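Local coordinates for glutamate ABC superfamily ATP binding cassette transporter, binding protein (Enterococcus faecium DO, PDB 5EYF) that binds glutamate and probably hands it to an ABC transporter for uptake, as other family 3 solute-binding proteins do, at residues I17-K22 with A48-I53. Sequence-based numbering, arbitrary orientation.
With GLU (glutamic acid), chain E.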
ATOM      1  N   ILE B  17      -4.290  24.387 -14.782  1.00 23.78           N
ATOM      2  CA  ILE B  17      -3.643  23.087 -14.912  1.00 22.78           C
ATOM      3  C   ILE B  17      -4.622  22.144 -15.600  1.00 21.50           C
ATOM      4  O   ILE B  17      -5.814  22.136 -15.277  1.00 23.17           O
ATOM      5  CB  ILE B  17      -3.209  22.512 -13.555  1.00 22.90           C
ATOM      6  CG1 ILE B  17      -2.206  23.454 -12.897  1.00 25.59           C
ATOM      7  CG2 ILE B  17      -2.640  21.071 -13.732  1.00 22.31           C
ATOM      8  CD1 ILE B  17      -1.847  23.003 -11.525  1.00 25.96           C
ATOM      9  N   ILE B  18      -4.123  21.373 -16.568  1.00 21.80           N
ATOM     10  CA  ILE B  18      -4.932  20.465 -17.374  1.00 22.12           C
ATOM     11  C   ILE B  18      -4.659  19.038 -16.916  1.00 20.58           C
ATOM     12  O   ILE B  18      -3.528  18.550 -17.017  1.00 22.16           O
ATOM     13  CB  ILE B  18      -4.619  20.609 -18.865  1.00 23.51           C
ATOM     14  CG1 ILE B  18      -4.771  22.071 -19.313  1.00 25.24           C
ATOM     15  CG2 ILE B  18      -5.530  19.697 -19.672  1.00 24.09           C
ATOM     16  CD1 ILE B  18      -4.460  22.288 -20.758  1.00 28.55           C
ATOM     17  N   TRP B  19      -5.696  18.369 -16.440  1.00 19.24           N
ATOM     18  CA  TRP B  19      -5.562  17.069 -15.794  1.00 19.11           C
ATOM     19  C   TRP B  19      -6.211  16.006 -16.657  1.00 19.39           C
ATOM     20  O   TRP B  19      -7.343  16.185 -17.111  1.00 20.14           O
ATOM     21  CB  TRP B  19      -6.226  17.024 -14.419  1.00 20.02           C
ATOM     22  CG  TRP B  19      -5.661  17.943 -13.415  1.00 19.89           C
ATOM     23  CD1 TRP B  19      -5.997  19.244 -13.224  1.00 20.46           C
ATOM     24  CD2 TRP B  19      -4.675  17.624 -12.422  1.00 18.26           C
ATOM     25  NE1 TRP B  19      -5.279  19.770 -12.167  1.00 20.76           N
ATOM     26  CE2 TRP B  19      -4.465  18.790 -11.653  1.00 19.04           C
ATOM     27  CE3 TRP B  19      -3.963  16.466 -12.102  1.00 18.08           C
ATOM     28  CZ2 TRP B  19      -3.544  18.850 -10.612  1.00 20.03           C
ATOM     29  CZ3 TRP B  19      -3.075  16.505 -11.035  1.00 19.05           C
ATOM     30  CH2 TRP B  19      -2.857  17.696 -10.309  1.00 19.18           C
ATOM     31  N   GLY B  20      -5.491  14.909 -16.877  1.00 19.76           N
ATOM     32  CA  GLY B  20      -6.059  13.738 -17.499  1.00 19.53           C
ATOM     33  C   GLY B  20      -6.697  12.805 -16.488  1.00 19.53           C
ATOM     34  O   GLY B  20      -6.023  12.311 -15.575  1.00 20.16           O
ATOM     35  N   VAL B  21      -8.003  12.560 -16.621  1.00 19.54           N
ATOM     36  CA  VAL B  21      -8.772  11.774 -15.660  1.00 19.74           C
ATOM     37  C   VAL B  21      -9.603  10.752 -16.408  1.00 20.67           C
ATOM     38  O   VAL B  21      -9.927  10.933 -17.584  1.00 20.43           O
ATOM     39  CB  VAL B  21      -9.700  12.665 -14.782  1.00 18.99           C
ATOM     40  CG1 VAL B  21      -8.894  13.610 -13.881  1.00 19.39           C
ATOM     41  CG2 VAL B  21     -10.700  13.465 -15.661  1.00 19.32           C
ATOM     42  N   LYS B  22      -9.956   9.672 -15.706  1.00 21.08           N
ATOM     43  CA  LYS B  22     -10.935   8.746 -16.239  1.00 21.90           C
ATOM     44  C   LYS B  22     -12.296   9.421 -16.322  1.00 23.03           C
ATOM     45  O   LYS B  22     -12.624  10.309 -15.521  1.00 22.11           O
ATOM     46  CB  LYS B  22     -11.028   7.488 -15.369  1.00 21.51           C
ATOM     47  CG  LYS B  22      -9.690   6.741 -15.165  1.00 21.81           C
ATOM     48  CD  LYS B  22      -8.981   6.457 -16.480  1.00 22.28           C
ATOM     49  CE  LYS B  22      -7.807   5.472 -16.325  1.00 23.11           C
ATOM     50  NZ  LYS B  22      -8.195   4.044 -16.122  1.00 24.34           N
ATOM     51  N   ALA B  48      -8.127  20.249  -5.657  1.00 17.30           N
ATOM     52  CA  ALA B  48      -7.467  20.739  -4.451  1.00 16.78           C
ATOM     53  C   ALA B  48      -5.994  21.053  -4.710  1.00 16.17           C
ATOM     54  O   ALA B  48      -5.462  22.047  -4.196  1.00 16.40           O
ATOM     55  CB  ALA B  48      -7.619  19.706  -3.333  1.00 16.65           C
ATOM     56  N   ILE B  49      -5.313  20.225  -5.509  1.00 15.45           N
ATOM     57  CA  ILE B  49      -3.915  20.488  -5.814  1.00 14.97           C
ATOM     58  C   ILE B  49      -3.790  21.770  -6.603  1.00 16.41           C
ATOM     59  O   ILE B  49      -2.902  22.592  -6.344  1.00 17.72           O
ATOM     60  CB  ILE B  49      -3.314  19.309  -6.597  1.00 14.59           C
ATOM     61  CG1 ILE B  49      -3.175  18.113  -5.664  1.00 13.94           C
ATOM     62  CG2 ILE B  49      -1.958  19.694  -7.197  1.00 16.71           C
ATOM     63  CD1 ILE B  49      -2.786  16.841  -6.403  1.00 14.39           C
ATOM     64  N   THR B  50      -4.667  21.946  -7.585  1.00 16.78           N
ATOM     65  CA  THR B  50      -4.618  23.149  -8.394  1.00 18.64           C
ATOM     66  C   THR B  50      -4.772  24.401  -7.541  1.00 19.59           C
ATOM     67  O   THR B  50      -4.076  25.405  -7.761  1.00 21.00           O
ATOM     68  CB  THR B  50      -5.709  23.088  -9.457  1.00 18.55           C
ATOM     69  OG1 THR B  50      -5.530  21.889 -10.222  1.00 20.06           O
ATOM     70  CG2 THR B  50      -5.538  24.277 -10.412  1.00 19.30           C
ATOM     71  N   LYS B  51      -5.647  24.358  -6.538  1.00 18.71           N
ATOM     72  CA  LYS B  51      -5.784  25.539  -5.682  1.00 20.77           C
ATOM     73  C   LYS B  51      -4.541  25.771  -4.819  1.00 20.26           C
ATOM     74  O   LYS B  51      -4.193  26.929  -4.527  1.00 20.34           O
ATOM     75  CB  LYS B  51      -7.036  25.412  -4.808  1.00 23.52           C
ATOM     76  CG  LYS B  51      -8.357  25.404  -5.593  1.00 26.13           C
ATOM     77  CD  LYS B  51      -8.528  26.659  -6.456  1.00 28.51           C
ATOM     78  CE  LYS B  51      -9.975  26.785  -6.961  1.00 30.25           C
ATOM     79  NZ  LYS B  51     -10.165  27.845  -8.008  1.00 30.11           N
ATOM     80  N   LYS B  52      -3.868  24.705  -4.383  1.00 20.43           N
ATOM     81  CA  LYS B  52      -2.609  24.889  -3.662  1.00 20.63           C
ATOM     82  C   LYS B  52      -1.540  25.499  -4.564  1.00 20.57           C
ATOM     83  O   LYS B  52      -0.781  26.377  -4.134  1.00 22.45           O
ATOM     84  CB  LYS B  52      -2.111  23.551  -3.095  1.00 20.53           C
ATOM     85  CG  LYS B  52      -2.996  22.913  -2.021  1.00 20.73           C
ATOM     86  CD  LYS B  52      -3.230  23.832  -0.837  1.00 22.03           C
ATOM     87  CE  LYS B  52      -3.800  23.042   0.330  1.00 23.39           C
ATOM     88  NZ  LYS B  52      -4.225  24.019   1.391  1.00 24.83           N
ATOM     89  N   ILE B  53      -1.436  25.030  -5.811  1.00 21.00           N
ATOM     90  CA  ILE B  53      -0.340  25.473  -6.664  1.00 21.53           C
ATOM     91  C   ILE B  53      -0.579  26.894  -7.142  1.00 23.03           C
ATOM     92  O   ILE B  53       0.308  27.760  -7.061  1.00 24.72           O
ATOM     93  CB  ILE B  53      -0.158  24.502  -7.850  1.00 19.79           C
ATOM     94  CG1 ILE B  53       0.206  23.115  -7.334  1.00 20.85           C
ATOM     95  CG2 ILE B  53       0.881  25.047  -8.877  1.00 20.30           C
ATOM     96  CD1 ILE B  53       0.420  22.086  -8.459  1.00 20.43           C
TER
HETATM   97  N   GLU E 301      -4.365   0.855 -11.053  1.00 19.56           N
HETATM   98  CA  GLU E 301      -4.173  -0.130 -12.129  1.00 20.28           C
HETATM   99  C   GLU E 301      -3.228   0.418 -13.188  1.00 21.40           C
HETATM  100  O   GLU E 301      -2.759   1.560 -13.098  1.00 19.80           O
HETATM  101  CB  GLU E 301      -5.513  -0.549 -12.766  1.00 21.92           C
HETATM  102  CG  GLU E 301      -6.454   0.607 -13.106  1.00 22.94           C
HETATM  103  CD  GLU E 301      -6.029   1.435 -14.315  1.00 24.08           C
HETATM  104  OE1 GLU E 301      -6.378   2.620 -14.343  1.00 23.07           O
HETATM  105  OE2 GLU E 301      -5.428   0.902 -15.277  1.00 25.23           O
HETATM  106  OXT GLU E 301      -2.890  -0.284 -14.163  1.00 25.38           O
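The glutamate pocket of this two-lobed binding protein lies beyond the C-terminal end of strand 16-21, whose opposite half is packed against helix 41-54. Bends at chi2 and chi4 carry K22 NZ to OE1 of the bound glutamate, to which it donates a hydrogen bond of 2.9 Å; S67 OG is a second partner of NZ. At the other end, I17 and W19 point toward the helix, while I18 between them points away. The W19 ring meets the helix with its edge: NE1 donates to T50 OG1 at 2.9 Å, with the oxygen close to the ring plane and the hydrogen bond bent, its N-H...O angle 146°. OG1 sits beside its own backbone N and is also bonded to the carbonyl of A46, one turn back, so the hydroxyl is gripped from two sides and the indole N-H is satisfied within the core. The strand is the middle one of a parallel sheet in the order 59-64, 16-21, 81-82, and helix 41-54 belongs to the connection from 16-21 to 59-64, a beta-alpha-beta crossover of the periplasmic binding protein fold. Helix and strand segments run nearly antiparallel, at 157°, with axes 10.0 Å apart. Farther along the indole rim, W19 CH2 touches I49 CG2 at 3.8 Å, and I202 of strand 198-205 packs on W19 and I49. I17 CG2 lies over one face of the ring, offset toward its rim. The other branch of I17 reaches the helix, where I17 CD1 meets I53 CD1 at 3.9 Å, the two side chains crossing at about a right angle.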